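Local coordinates for ATP-dependent DNA helicase PIF1 (PDB 7OTJ), which probably couples ATP hydrolysis to 5'-3' unwinding of DNA, including G-quadruplexes, to help maintain nuclear and mitochondrial genome stability, at residues 30-35 against 60-65; 37-42 against 103-108; 79-84 against 121-126; 203-208 against 212-217; 217-222 against 492-497. All coordinates share one frame; numbering follows the deposited sequence.

Contact 1 (30-35 against 60-65). With MG (magnesium ion), chain G; ADP (adenosine-5'-diphosphate), chain E.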
# COMPACT_ATOMS: atom_id res chain seq x y z
N GLY A 30 -4.39 6.53 14.31
CA GLY A 30 -2.98 6.75 14.54
C GLY A 30 -2.15 5.50 14.66
O GLY A 30 -1.11 5.52 15.33
N LYS A 31 -2.58 4.40 14.03
CA LYS A 31 -1.83 3.15 14.13
C LYS A 31 -0.50 3.25 13.40
O LYS A 31 0.55 2.91 13.96
CB LYS A 31 -2.67 1.99 13.59
CG LYS A 31 -3.86 1.61 14.47
CD LYS A 31 -4.58 0.36 13.94
CE LYS A 31 -5.18 0.56 12.55
NZ LYS A 31 -6.42 1.40 12.53
N SER A 32 -0.50 3.74 12.16
CA SER A 32 0.74 3.81 11.40
C SER A 32 1.66 4.90 11.94
O SER A 32 2.89 4.76 11.90
CB SER A 32 0.46 4.04 9.92
OG SER A 32 -0.27 2.96 9.38
N VAL A 33 1.09 6.01 12.41
CA VAL A 33 1.91 7.05 13.02
C VAL A 33 2.66 6.49 14.22
O VAL A 33 3.86 6.73 14.39
CB VAL A 33 1.04 8.26 13.41
CG1 VAL A 33 1.82 9.24 14.26
CG2 VAL A 33 0.52 8.93 12.15
N LEU A 34 1.96 5.73 15.06
CA LEU A 34 2.63 5.03 16.16
C LEU A 34 3.65 4.03 15.63
O LEU A 34 4.77 3.93 16.16
CB LEU A 34 1.58 4.34 17.03
CG LEU A 34 2.10 3.28 18.01
CD1 LEU A 34 3.08 3.88 19.01
CD2 LEU A 34 0.91 2.65 18.71
N LEU A 35 3.29 3.31 14.57
CA LEU A 35 4.18 2.30 14.00
C LEU A 35 5.52 2.91 13.60
O LEU A 35 6.57 2.31 13.83
CB LEU A 35 3.50 1.64 12.81
CG LEU A 35 3.99 0.24 12.46
CD1 LEU A 35 4.17 -0.58 13.74
CD2 LEU A 35 3.01 -0.44 11.51
N ALA A 60 3.05 -0.05 2.50
CA ALA A 60 4.40 -0.24 3.01
C ALA A 60 5.21 1.05 2.89
O ALA A 60 5.96 1.40 3.81
CB ALA A 60 5.10 -1.39 2.28
N CYS A 61 5.05 1.76 1.77
CA CYS A 61 5.71 3.06 1.63
C CYS A 61 5.25 4.02 2.71
O CYS A 61 6.01 4.90 3.13
CB CYS A 61 5.42 3.66 0.26
SG CYS A 61 6.02 2.71 -1.15
N ASN A 62 4.01 3.88 3.17
CA ASN A 62 3.48 4.77 4.20
C ASN A 62 4.23 4.62 5.53
O ASN A 62 4.11 5.50 6.39
CB ASN A 62 1.99 4.52 4.38
CG ASN A 62 1.34 5.49 5.34
OD1 ASN A 62 0.79 5.09 6.36
ND2 ASN A 62 1.42 6.78 5.02
N ILE A 63 4.97 3.54 5.72
CA ILE A 63 5.74 3.36 6.95
C ILE A 63 7.19 3.06 6.61
O ILE A 63 7.93 2.49 7.42
CB ILE A 63 5.14 2.24 7.82
CG1 ILE A 63 5.05 0.95 7.01
CG2 ILE A 63 3.77 2.65 8.33
CD1 ILE A 63 4.56 -0.22 7.80
N GLY A 64 7.61 3.44 5.41
CA GLY A 64 8.99 3.22 4.99
C GLY A 64 9.39 1.76 4.95
O GLY A 64 10.49 1.40 5.39
N GLY A 65 8.53 0.90 4.40
CA GLY A 65 8.83 -0.51 4.35
C GLY A 65 8.63 -1.12 2.98
O GLY A 65 8.60 -0.43 1.96
MG MG G . -2.58 2.64 8.91
PB ADP E . -4.34 4.57 10.97
O1B ADP E . -4.90 3.92 12.22
O2B ADP E . -3.05 3.96 10.46
O3B ADP E . -5.37 4.83 9.90
PA ADP E . -2.81 6.96 10.69
O1A ADP E . -1.49 6.66 11.36
O2A ADP E . -2.93 6.89 9.19
O3A ADP E . -3.93 6.06 11.43
O5' ADP E . -3.30 8.42 11.14
C5' ADP E . -4.23 9.13 10.34
C4' ADP E . -4.08 10.61 10.62
O4' ADP E . -4.14 10.84 12.03
C3' ADP E . -2.72 11.10 10.15
O3' ADP E . -2.91 12.19 9.25
C2' ADP E . -1.99 11.58 11.39
O2' ADP E . -1.34 12.83 11.14
C1' ADP E . -3.09 11.72 12.42
N9 ADP E . -2.60 11.32 13.76
C8 ADP E . -2.21 10.08 14.11
N7 ADP E . -1.83 10.05 15.41
C5 ADP E . -1.97 11.28 15.91
C6 ADP E . -1.74 11.94 17.22
N6 ADP E . -1.27 11.25 18.28
N1 ADP E . -2.02 13.26 17.31
C2 ADP E . -2.50 13.96 16.26
N3 ADP E . -2.73 13.43 15.05
C4 ADP E . -2.48 12.12 14.82
O HOH W 1 -2.70 0.96 10.00
O HOH W 2 -2.16 4.52 7.98
O HOH W 3 -1.87 2.03 7.13

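Contact 2 (37-42 against 103-108)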
# COMPACT_ATOMS: atom_id res chain seq x y z
N SER A 37 6.95 5.40 14.99
CA SER A 37 7.70 5.60 16.23
C SER A 37 8.24 4.27 16.75
O SER A 37 9.37 4.21 17.24
CB SER A 37 6.83 6.27 17.28
OG SER A 37 6.60 7.62 16.95
N ILE A 38 7.43 3.21 16.67
CA ILE A 38 7.91 1.88 17.03
C ILE A 38 9.17 1.54 16.25
O ILE A 38 10.15 1.03 16.81
CB ILE A 38 6.80 0.84 16.80
CG1 ILE A 38 5.62 1.09 17.74
CG2 ILE A 38 7.35 -0.56 16.99
CD1 ILE A 38 4.42 0.22 17.45
N ILE A 39 9.15 1.79 14.94
CA ILE A 39 10.29 1.48 14.07
C ILE A 39 11.54 2.24 14.54
O ILE A 39 12.61 1.65 14.71
CB ILE A 39 9.95 1.80 12.61
CG1 ILE A 39 8.85 0.86 12.10
CG2 ILE A 39 11.18 1.69 11.72
CD1 ILE A 39 8.22 1.31 10.81
N LYS A 40 11.41 3.55 14.74
CA LYS A 40 12.55 4.36 15.15
C LYS A 40 13.15 3.85 16.45
O LYS A 40 14.38 3.70 16.57
CB LYS A 40 12.12 5.82 15.28
CG LYS A 40 13.25 6.81 15.31
CD LYS A 40 12.72 8.22 15.45
CE LYS A 40 13.83 9.24 15.30
NZ LYS A 40 14.38 9.22 13.91
N SER A 41 12.31 3.58 17.45
CA SER A 41 12.80 3.10 18.74
C SER A 41 13.40 1.70 18.61
O SER A 41 14.51 1.45 19.10
CB SER A 41 11.66 3.09 19.77
OG SER A 41 11.27 4.41 20.11
N LEU A 42 12.69 0.78 17.97
CA LEU A 42 13.19 -0.58 17.81
C LEU A 42 14.50 -0.62 17.02
O LEU A 42 15.25 -1.59 17.17
CB LEU A 42 12.14 -1.46 17.13
CG LEU A 42 11.01 -2.00 18.01
CD1 LEU A 42 10.11 -2.92 17.21
CD2 LEU A 42 11.58 -2.75 19.20
N VAL A 103 12.51 -8.38 14.75
CA VAL A 103 11.12 -7.98 14.86
C VAL A 103 10.54 -7.94 13.45
O VAL A 103 11.16 -7.40 12.53
CB VAL A 103 10.97 -6.61 15.55
CG1 VAL A 103 9.50 -6.20 15.65
CG2 VAL A 103 11.63 -6.62 16.91
N LEU A 104 9.33 -8.47 13.29
CA LEU A 104 8.62 -8.41 12.02
C LEU A 104 7.35 -7.59 12.23
O LEU A 104 6.45 -8.02 12.96
CB LEU A 104 8.28 -9.81 11.50
CG LEU A 104 7.44 -9.87 10.22
CD1 LEU A 104 8.07 -9.05 9.10
CD2 LEU A 104 7.27 -11.30 9.78
N ILE A 105 7.31 -6.42 11.60
CA ILE A 105 6.16 -5.53 11.64
C ILE A 105 5.34 -5.77 10.38
O ILE A 105 5.89 -5.79 9.27
CB ILE A 105 6.61 -4.06 11.74
CG1 ILE A 105 7.27 -3.80 13.09
CG2 ILE A 105 5.43 -3.13 11.48
CD1 ILE A 105 7.93 -2.44 13.20
N ILE A 106 4.03 -5.95 10.54
CA ILE A 106 3.12 -6.13 9.41
C ILE A 106 1.99 -5.13 9.58
O ILE A 106 1.09 -5.35 10.40
CB ILE A 106 2.58 -7.55 9.29
CG1 ILE A 106 3.70 -8.58 9.40
CG2 ILE A 106 1.81 -7.71 7.99
CD1 ILE A 106 3.21 -10.00 9.37
N ASP A 107 2.02 -4.04 8.82
CA ASP A 107 0.91 -3.10 8.83
C ASP A 107 -0.16 -3.59 7.85
O ASP A 107 0.11 -4.41 6.96
CB ASP A 107 1.38 -1.69 8.48
CG ASP A 107 0.44 -0.59 9.00
OD1 ASP A 107 -0.69 -0.90 9.42
OD2 ASP A 107 0.84 0.59 9.00
N GLU A 108 -1.38 -3.10 8.04
CA GLU A 108 -2.54 -3.51 7.26
C GLU A 108 -2.67 -5.03 7.23
O GLU A 108 -2.74 -5.66 6.17
CB GLU A 108 -2.47 -2.92 5.84
CG GLU A 108 -2.50 -1.40 5.80
CD GLU A 108 -3.82 -0.81 6.28
OE1 GLU A 108 -3.92 0.44 6.35
OE2 GLU A 108 -4.77 -1.57 6.58

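Contact 3 (79-84 against 121-126)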
# COMPACT_ATOMS: atom_id res chain seq x y z
N GLY A 79 3.45 -22.22 -3.86
CA GLY A 79 3.65 -23.65 -3.73
C GLY A 79 3.65 -24.15 -2.30
O GLY A 79 3.08 -23.52 -1.40
N LYS A 80 4.30 -25.29 -2.08
CA LYS A 80 4.38 -25.86 -0.75
C LYS A 80 5.62 -25.36 -0.03
O LYS A 80 6.62 -24.99 -0.66
CB LYS A 80 4.37 -27.39 -0.81
CG LYS A 80 5.16 -27.98 -1.96
CD LYS A 80 4.65 -29.37 -2.28
CE LYS A 80 4.51 -30.22 -1.02
NZ LYS A 80 3.74 -31.47 -1.29
N VAL A 81 5.54 -25.34 1.30
CA VAL A 81 6.58 -24.72 2.12
C VAL A 81 7.95 -25.34 1.84
O VAL A 81 8.97 -24.65 1.87
CB VAL A 81 6.21 -24.82 3.61
CG1 VAL A 81 7.25 -24.11 4.47
CG2 VAL A 81 4.83 -24.23 3.84
N GLU A 82 7.99 -26.64 1.55
CA GLU A 82 9.26 -27.28 1.25
C GLU A 82 9.93 -26.64 0.04
O GLU A 82 11.16 -26.48 0.01
CB GLU A 82 9.06 -28.78 1.02
CG GLU A 82 8.67 -29.58 2.26
CD GLU A 82 7.25 -29.29 2.75
OE1 GLU A 82 6.42 -28.81 1.95
OE2 GLU A 82 6.97 -29.55 3.94
N ASN A 83 9.15 -26.21 -0.95
CA ASN A 83 9.73 -25.57 -2.13
C ASN A 83 10.04 -24.10 -1.86
O ASN A 83 11.08 -23.60 -2.30
CB ASN A 83 8.78 -25.71 -3.32
CG ASN A 83 8.54 -27.15 -3.71
OD1 ASN A 83 9.35 -28.03 -3.43
ND2 ASN A 83 7.42 -27.40 -4.38
N LEU A 84 9.14 -23.40 -1.17
CA LEU A 84 9.38 -22.01 -0.80
C LEU A 84 10.69 -21.85 -0.03
O LEU A 84 11.39 -20.85 -0.18
CB LEU A 84 8.22 -21.47 0.02
CG LEU A 84 6.86 -21.43 -0.68
CD1 LEU A 84 5.82 -20.85 0.26
CD2 LEU A 84 6.93 -20.64 -1.98
N ASN A 121 5.29 -18.62 9.05
CA ASN A 121 5.63 -19.18 10.35
C ASN A 121 6.57 -20.38 10.21
O ASN A 121 7.63 -20.43 10.84
CB ASN A 121 4.36 -19.57 11.10
CG ASN A 121 4.62 -19.89 12.56
OD1 ASN A 121 5.65 -19.51 13.12
ND2 ASN A 121 3.68 -20.59 13.19
N GLU A 122 6.19 -21.34 9.36
CA GLU A 122 7.01 -22.53 9.15
C GLU A 122 8.37 -22.16 8.55
O GLU A 122 9.38 -22.77 8.90
CB GLU A 122 6.28 -23.52 8.25
CG GLU A 122 4.96 -24.04 8.83
CD GLU A 122 4.34 -25.17 8.02
OE1 GLU A 122 3.17 -25.51 8.30
OE2 GLU A 122 5.01 -25.72 7.12
N ILE A 123 8.40 -21.17 7.66
CA ILE A 123 9.66 -20.80 7.02
C ILE A 123 10.57 -20.13 8.03
O ILE A 123 11.78 -20.39 8.07
CB ILE A 123 9.39 -19.89 5.81
CG1 ILE A 123 9.15 -20.74 4.56
CG2 ILE A 123 10.55 -18.94 5.56
CD1 ILE A 123 7.85 -20.48 3.87
N ALA A 124 10.01 -19.27 8.89
CA ALA A 124 10.79 -18.65 9.95
C ALA A 124 11.47 -19.70 10.82
O ALA A 124 12.68 -19.63 11.05
CB ALA A 124 9.88 -17.76 10.80
N LYS A 125 10.71 -20.68 11.30
CA LYS A 125 11.29 -21.73 12.13
C LYS A 125 12.39 -22.48 11.40
O LYS A 125 13.48 -22.70 11.94
CB LYS A 125 10.20 -22.68 12.61
CG LYS A 125 9.14 -22.01 13.48
CD LYS A 125 8.00 -22.95 13.83
CE LYS A 125 6.94 -22.25 14.65
NZ LYS A 125 5.85 -23.17 15.06
N ASN A 126 12.13 -22.88 10.15
CA ASN A 126 13.08 -23.72 9.43
C ASN A 126 14.39 -22.99 9.17
O ASN A 126 15.46 -23.48 9.52
CB ASN A 126 12.46 -24.19 8.11
CG ASN A 126 13.30 -25.25 7.43
OD1 ASN A 126 13.06 -26.45 7.61
ND2 ASN A 126 14.29 -24.82 6.66

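Contact 4 (203-208 against 212-217)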
# COMPACT_ATOMS: atom_id res chain seq x y z
N ASN A 203 -18.09 5.01 12.01
CA ASN A 203 -18.11 3.86 12.91
C ASN A 203 -19.30 2.95 12.63
O ASN A 203 -19.19 1.72 12.78
CB ASN A 203 -18.11 4.32 14.36
CG ASN A 203 -16.74 4.72 14.83
OD1 ASN A 203 -15.73 4.38 14.20
ND2 ASN A 203 -16.69 5.46 15.93
N ASN A 204 -20.44 3.52 12.24
CA ASN A 204 -21.63 2.72 11.97
C ASN A 204 -21.41 1.76 10.80
O ASN A 204 -22.08 0.73 10.72
CB ASN A 204 -22.83 3.64 11.67
CG ASN A 204 -23.37 4.34 12.91
OD1 ASN A 204 -23.24 3.85 14.02
ND2 ASN A 204 -24.00 5.50 12.71
N LEU A 205 -20.51 2.10 9.88
CA LEU A 205 -20.27 1.25 8.72
C LEU A 205 -19.53 -0.04 9.08
O LEU A 205 -19.57 -1.00 8.30
CB LEU A 205 -19.47 2.02 7.67
CG LEU A 205 -20.06 3.35 7.20
CD1 LEU A 205 -19.11 4.01 6.21
CD2 LEU A 205 -21.47 3.20 6.60
N ARG A 206 -18.90 -0.10 10.26
CA ARG A 206 -17.97 -1.18 10.57
C ARG A 206 -18.65 -2.54 10.59
O ARG A 206 -18.19 -3.49 9.94
CB ARG A 206 -17.27 -0.89 11.90
CG ARG A 206 -16.39 0.35 11.85
CD ARG A 206 -15.83 0.74 13.20
NE ARG A 206 -14.91 -0.26 13.75
CZ ARG A 206 -13.65 -0.43 13.34
NH1 ARG A 206 -13.16 0.24 12.31
NH2 ARG A 206 -12.87 -1.29 13.99
N ASP A 207 -19.74 -2.68 11.34
CA ASP A 207 -20.45 -3.95 11.44
C ASP A 207 -21.38 -4.22 10.27
O ASP A 207 -21.99 -5.30 10.22
CB ASP A 207 -21.23 -4.05 12.75
CG ASP A 207 -22.12 -2.86 12.98
OD1 ASP A 207 -21.67 -1.72 12.73
OD2 ASP A 207 -23.27 -3.05 13.43
N GLY A 208 -21.56 -3.28 9.34
CA GLY A 208 -22.40 -3.47 8.19
C GLY A 208 -23.81 -2.92 8.32
O GLY A 208 -24.43 -2.61 7.30
N ASP A 212 -30.62 4.75 8.98
CA ASP A 212 -31.14 5.64 7.95
C ASP A 212 -30.42 6.98 7.95
O ASP A 212 -30.02 7.49 6.89
CB ASP A 212 -32.65 5.84 8.13
CG ASP A 212 -33.43 4.55 8.04
OD1 ASP A 212 -32.81 3.50 7.77
OD2 ASP A 212 -34.66 4.57 8.24
N ASP A 213 -30.25 7.58 9.13
CA ASP A 213 -29.64 8.91 9.20
C ASP A 213 -28.21 8.90 8.69
O ASP A 213 -27.79 9.82 7.98
CB ASP A 213 -29.70 9.44 10.63
CG ASP A 213 -31.02 10.11 10.96
OD1 ASP A 213 -31.93 10.07 10.11
OD2 ASP A 213 -31.13 10.68 12.06
N THR A 214 -27.44 7.86 9.02
CA THR A 214 -26.09 7.73 8.48
C THR A 214 -26.13 7.59 6.96
O THR A 214 -25.40 8.28 6.24
CB THR A 214 -25.36 6.54 9.12
OG1 THR A 214 -25.10 6.81 10.50
CG2 THR A 214 -24.04 6.25 8.40
N ALA A 215 -27.01 6.72 6.46
CA ALA A 215 -27.14 6.53 5.02
C ALA A 215 -27.56 7.82 4.33
O ALA A 215 -27.01 8.19 3.29
CB ALA A 215 -28.13 5.42 4.72
N ARG A 216 -28.54 8.52 4.90
CA ARG A 216 -28.94 9.80 4.32
C ARG A 216 -27.81 10.82 4.37
O ARG A 216 -27.56 11.53 3.38
CB ARG A 216 -30.18 10.32 5.04
CG ARG A 216 -30.78 11.54 4.40
CD ARG A 216 -30.63 12.75 5.29
NE ARG A 216 -31.61 12.77 6.37
CZ ARG A 216 -31.33 12.52 7.64
NH1 ARG A 216 -30.11 12.21 8.04
NH2 ARG A 216 -32.31 12.60 8.54
N ASP A 217 -27.08 10.88 5.48
CA ASP A 217 -26.00 11.85 5.63
C ASP A 217 -24.89 11.63 4.60
O ASP A 217 -24.19 12.57 4.23
CB ASP A 217 -25.44 11.83 7.05
CG ASP A 217 -26.34 12.55 8.05
OD1 ASP A 217 -27.47 12.93 7.68
OD2 ASP A 217 -25.92 12.73 9.21

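Contact 5 (217-222 against 492-497). With PO4 (phosphate ion), chain R.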
# COMPACT_ATOMS: atom_id res chain seq x y z
N ASP A 217 -27.08 10.88 5.48
CA ASP A 217 -26.00 11.85 5.63
C ASP A 217 -24.89 11.63 4.60
O ASP A 217 -24.19 12.57 4.23
CB ASP A 217 -25.44 11.83 7.05
CG ASP A 217 -26.34 12.55 8.05
OD1 ASP A 217 -27.47 12.93 7.68
OD2 ASP A 217 -25.92 12.73 9.21
N PHE A 218 -24.70 10.38 4.16
CA PHE A 218 -23.71 10.15 3.12
C PHE A 218 -24.24 10.53 1.74
O PHE A 218 -23.50 11.07 0.92
CB PHE A 218 -23.27 8.68 3.12
CG PHE A 218 -22.20 8.37 4.13
CD1 PHE A 218 -20.94 8.93 4.01
CD2 PHE A 218 -22.45 7.49 5.17
CE1 PHE A 218 -19.95 8.64 4.94
CE2 PHE A 218 -21.46 7.20 6.09
CZ PHE A 218 -20.21 7.77 5.98
N CYS A 219 -25.53 10.28 1.48
CA CYS A 219 -26.10 10.68 0.20
C CYS A 219 -26.06 12.19 0.02
O CYS A 219 -25.88 12.68 -1.10
CB CYS A 219 -27.52 10.15 0.07
SG CYS A 219 -27.62 8.35 -0.16
N ARG A 220 -26.12 12.94 1.13
CA ARG A 220 -26.05 14.39 1.04
C ARG A 220 -24.68 14.86 0.56
O ARG A 220 -24.56 15.99 0.07
CB ARG A 220 -26.38 15.03 2.39
CG ARG A 220 -27.80 14.76 2.88
CD ARG A 220 -28.34 15.94 3.68
NE ARG A 220 -28.05 15.84 5.10
CZ ARG A 220 -28.97 15.80 6.05
NH1 ARG A 220 -30.26 15.92 5.78
NH2 ARG A 220 -28.59 15.65 7.32
N LEU A 221 -23.66 14.01 0.66
CA LEU A 221 -22.31 14.34 0.22
C LEU A 221 -22.11 14.17 -1.29
O LEU A 221 -21.00 14.40 -1.77
CB LEU A 221 -21.29 13.48 0.98
CG LEU A 221 -21.31 13.70 2.49
CD1 LEU A 221 -20.25 12.83 3.16
CD2 LEU A 221 -21.13 15.17 2.84
N SER A 222 -23.14 13.75 -2.03
CA SER A 222 -23.08 13.71 -3.49
C SER A 222 -22.81 15.08 -4.12
O SER A 222 -22.49 15.13 -5.31
CB SER A 222 -24.37 13.13 -4.06
OG SER A 222 -25.48 13.94 -3.73
N LEU A 492 -20.46 9.27 -4.39
CA LEU A 492 -21.33 8.96 -5.51
C LEU A 492 -21.87 7.54 -5.38
O LEU A 492 -21.13 6.62 -5.03
CB LEU A 492 -20.59 9.13 -6.84
CG LEU A 492 -20.03 10.53 -7.15
CD1 LEU A 492 -19.26 10.52 -8.46
CD2 LEU A 492 -21.13 11.57 -7.17
N ASN A 493 -23.16 7.39 -5.67
CA ASN A 493 -23.83 6.09 -5.74
C ASN A 493 -23.77 5.33 -4.41
O ASN A 493 -23.65 4.10 -4.39
CB ASN A 493 -23.24 5.24 -6.86
CG ASN A 493 -23.43 5.87 -8.22
OD1 ASN A 493 -24.52 5.81 -8.79
ND2 ASN A 493 -22.37 6.46 -8.76
N PHE A 494 -23.95 6.05 -3.30
CA PHE A 494 -23.96 5.42 -1.99
C PHE A 494 -25.19 4.53 -1.86
O PHE A 494 -26.27 4.86 -2.34
CB PHE A 494 -23.97 6.47 -0.87
CG PHE A 494 -24.02 5.87 0.51
CD1 PHE A 494 -25.23 5.52 1.10
CD2 PHE A 494 -22.85 5.63 1.22
CE1 PHE A 494 -25.27 4.95 2.36
CE2 PHE A 494 -22.88 5.06 2.48
CZ PHE A 494 -24.09 4.73 3.05
N ASN A 495 -25.00 3.38 -1.21
CA ASN A 495 -26.11 2.48 -0.94
C ASN A 495 -25.70 1.53 0.18
O ASN A 495 -24.56 1.04 0.19
CB ASN A 495 -26.51 1.72 -2.21
CG ASN A 495 -27.88 1.11 -2.11
OD1 ASN A 495 -28.30 0.66 -1.04
ND2 ASN A 495 -28.59 1.09 -3.23
N ARG A 496 -26.62 1.26 1.11
CA ARG A 496 -26.33 0.35 2.21
C ARG A 496 -25.97 -1.05 1.73
O ARG A 496 -25.17 -1.74 2.37
CB ARG A 496 -27.53 0.28 3.16
CG ARG A 496 -27.61 1.46 4.11
CD ARG A 496 -28.87 1.43 4.96
NE ARG A 496 -30.03 1.91 4.23
CZ ARG A 496 -31.19 2.23 4.80
NH1 ARG A 496 -31.36 2.13 6.11
NH2 ARG A 496 -32.18 2.69 4.05
N SER A 497 -26.56 -1.49 0.61
CA SER A 497 -26.21 -2.78 0.04
C SER A 497 -24.71 -2.90 -0.24
O SER A 497 -24.20 -4.02 -0.32
CB SER A 497 -27.01 -3.01 -1.24
OG SER A 497 -26.85 -1.92 -2.13
P PO4 R . -29.85 4.17 0.87
O1 PO4 R . -28.98 3.06 0.33
O2 PO4 R . -30.56 3.67 2.10
O3 PO4 R . -28.99 5.36 1.23
O4 PO4 R . -30.86 4.57 -0.18

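Contact 1 (30-35 against 60-65)
Ile63 sends its two branches to different neighbours on the first turns of helix 31-45. CG2 rests 3.9 Å from Ser32 CB, while the longer branch, lying between the backbone N and the carbonyl carbon (chi1 56°), brings CD1 to 4.0 Å from Leu35 CD2, the two chains crossing obliquely. Beside it Asn62 OD1 comes to 3.7 Å from Ser32 CB. Ile63 and Asn62 thus cover the carbon side of the serine, Leu35 backs Ile63, and the serine hydroxyl serves the nucleotide. Ser32 OG binds the magnesium ion at 2.4 Å, alongside ADP O2B and three waters, and is hydrogen-bonded to Asp107. Gly30, Lys31 and Ser32 end the Walker A P-loop: Lys31 NZ meets ADP O1B at 3.0 Å and also bonds the tetrafluoroaluminate, while Val33 N meets ADP O1A at 2.9 Å. Gly64, with positive phi, closes helix 57-61 in a Schellman motif. Backbone amides, one lysine and the metal probably share the charge of the phosphates, whereas the contact between 30-35 and 60-65 is itself largely apolar.

Contact 2 (37-42 against 103-108)
Ile39 and Leu42 of helix 37-42 face Ile105 and Val103 of strand 103-107, whose direction is almost opposite to that of the helix (168° between axes, 11.0 Å apart at closest approach). Such spacing is filled by one layer of branched aliphatic side chains. Ile105 has the largest share of the contact: its CG1 lies beside the backbone N (chi1 -67°) and the chain continues extended, so CD1 is carried to the helix, where it comes 3.6 Å from Ile39 CG1 and, more loosely, 4.3 Å from Ile38 CG2. Further along the helix, Leu42 CD1 is set across both methyls of Val103, with CG1 at 3.7 Å and CG2 at 4.0 Å, the two chains meeting at about a right angle. Beta-branched residues suit the strand, and the longer leucine spans the gap from the helix. Ile38 also packs on Leu12 of helix 6-16 and Ile39 on Val52 of strand 50-54. At the strand's end Asp107 OD1 accepts a bond from Glu108 N at 2.7 Å, consistent with a Walker B motif. Between these segments the contacts are apolar; nearer the nucleotide the same helix and strand are also tied by the Ser32-Asp107 bond, and the strand carries Glu108 to the tetrafluoroaluminate.

Contact 3 (79-84 against 121-126)
Val81, in the first turn of helix 81-90, presses both its methyls against helix 114-128. CG1 meets Ile123 CD1 at 3.7 Å, and CG2 lies 3.6 Å from Glu122 OE2, a carboxylate oxygen resting on a hydrocarbon surface. The glutamate gets there with CG beside its backbone N (chi1 -62°) and an extended chain beyond, which runs across the valine at roughly a right angle, its aliphatic CB also touching Val81 CG1 at 3.9 Å. Ile123 CD1 fits between Val81 and Leu84, 4.0 Å from Leu84 CB. The compact, beta-branched valine thus meets both Glu122 and Ile123, while isoleucine and leucine are the buried residues. In the next shell, Phe74, Ile85, Ile88 and Trp98 surround Ile123, giving it an apolar setting from several elements. Lys80 is the N-cap residue, and its carbonyl O accepts from Asn83 N and Leu84 N in the first turn; Lys119 NZ bonds to Gly79 O just before it. From helix 114-128, Asn121 and Lys125 reach Glu178. The whole is helix-on-helix packing, apolar inside and charged at its rim, in the peripheral helical layer of the N-terminal P-loop (RecA-like) domain, away from the nucleotide.

Contact 4 (203-208 against 212-217)
Asn204 leans toward Thr214 along its whole side chain. Its CB is 4.1 Å from Thr214 OG1, and CG, beside the backbone N (chi1 -73°), comes to 3.9 Å of the same oxygen. At the tip ND2 donates a hydrogen bond to Thr214 OG1, 2.8 Å long with an N-H...O angle of 149°; the hydroxyl lies near the amide plane, only 11° out of it, though the bond is somewhat bent. A short amide suits this place because it reaches across from the last turn of one helix to the next without a long flexible chain. Thr214 is equally apt: its OG1 takes the amide, and its CG2 turns to the apolar side, 4.4 Å from Leu205 CD2. The two segments belong to successive helices, 196-204 and 212-219, joined by a short connection. Gly208 lies in it with positive phi, where a side chain would jam against the preceding carbonyl O, which favours glycine. Leu205 also packs on Tyr477 and Leu480 of helix 475-481, which joins this corner to the C-terminal part of the molecule. Along the second helix, Arg216 bridges two acids in a salt-bridge network, with NH2 3.0 Å from Asp213 OD1 and NH1 2.8 Å from Asp217 OD1, the latter a weak hydrogen bond. Asp217 has a further partner in Arg197 of helix 196-204, so the two helices are also tied by charge, and Arg206 makes a salt bridge to Asp144.

Contact 5 (217-222 against 492-497)
The carbonyl O of Cys219 is gripped twice by Ser222, by its N at 3.1 Å and by its OG at 2.9 Å. The serine thereby fastens its own turn, in which Ser222 O lies 4.2 Å from Leu492 CD2. Cys219 SG sits obliquely to the Phe494 ring, 3.9 Å from CD1. That ring is the centre of the contact. Phe494 points its CG away from the backbone N (chi1 179°), which turns one face to Phe218, whose CB stands 3.7 Å from the ring centroid, only 16° off the normal: a CH-pi contact. The two rings themselves are nearly parallel, at 19°, but slid apart with centroids 5.2 Å distant, so Phe218 CB, rather than its ring, lies over the Phe494 face. Here the tail of helix 212-219 docks on the last strand of the four-stranded parallel sheet, 489-492, and the loop beyond it. Leu221 bonds through its backbone to Val491, and part of this loop falls in a region predicted to bind DNA. Past Phe494, Asn495 OD1 accepts from Ser497 N in an Asx turn. A phosphate ion, probably from crystallisation, lies with O3 at the ring's edge. Arg496 N donates to phosphate O1 at 3.1 Å, and its guanidinium edge faces O2, which NE and NH2 both bond weakly, NH2 at 2.7 Å; NH1 is held by Asp212.

How the contacts relate
Contacts 1 and 2 share helix 31-45, their centres 8 Å apart. Contact 1 holds the nucleotide end and contact 2 lies just behind it; they are joined by the probable 2.6 Å hydrogen bond from Ser32 OG to Asp107 OD2 and by Ile63 CD1, 3.6 Å from Asp107 CB. Contact 3 lies in the same domain, about 27 Å from contact 1 between centres, and is remote from ADP. Contacts 4 and 5 share Asp217 and have centres 10 Å apart. Arg496 NH1 makes a 2.6 Å salt bridge to Asp212 OD1, and Leu205 CD1 lies 3.9 Å from Phe218 CZ. The side chain of Leu205 is about 12 Å from the bound tetrafluoroaluminate. Contacts 3 and 5 stand on opposite sides of the chain's centre, 45 Å apart between centres.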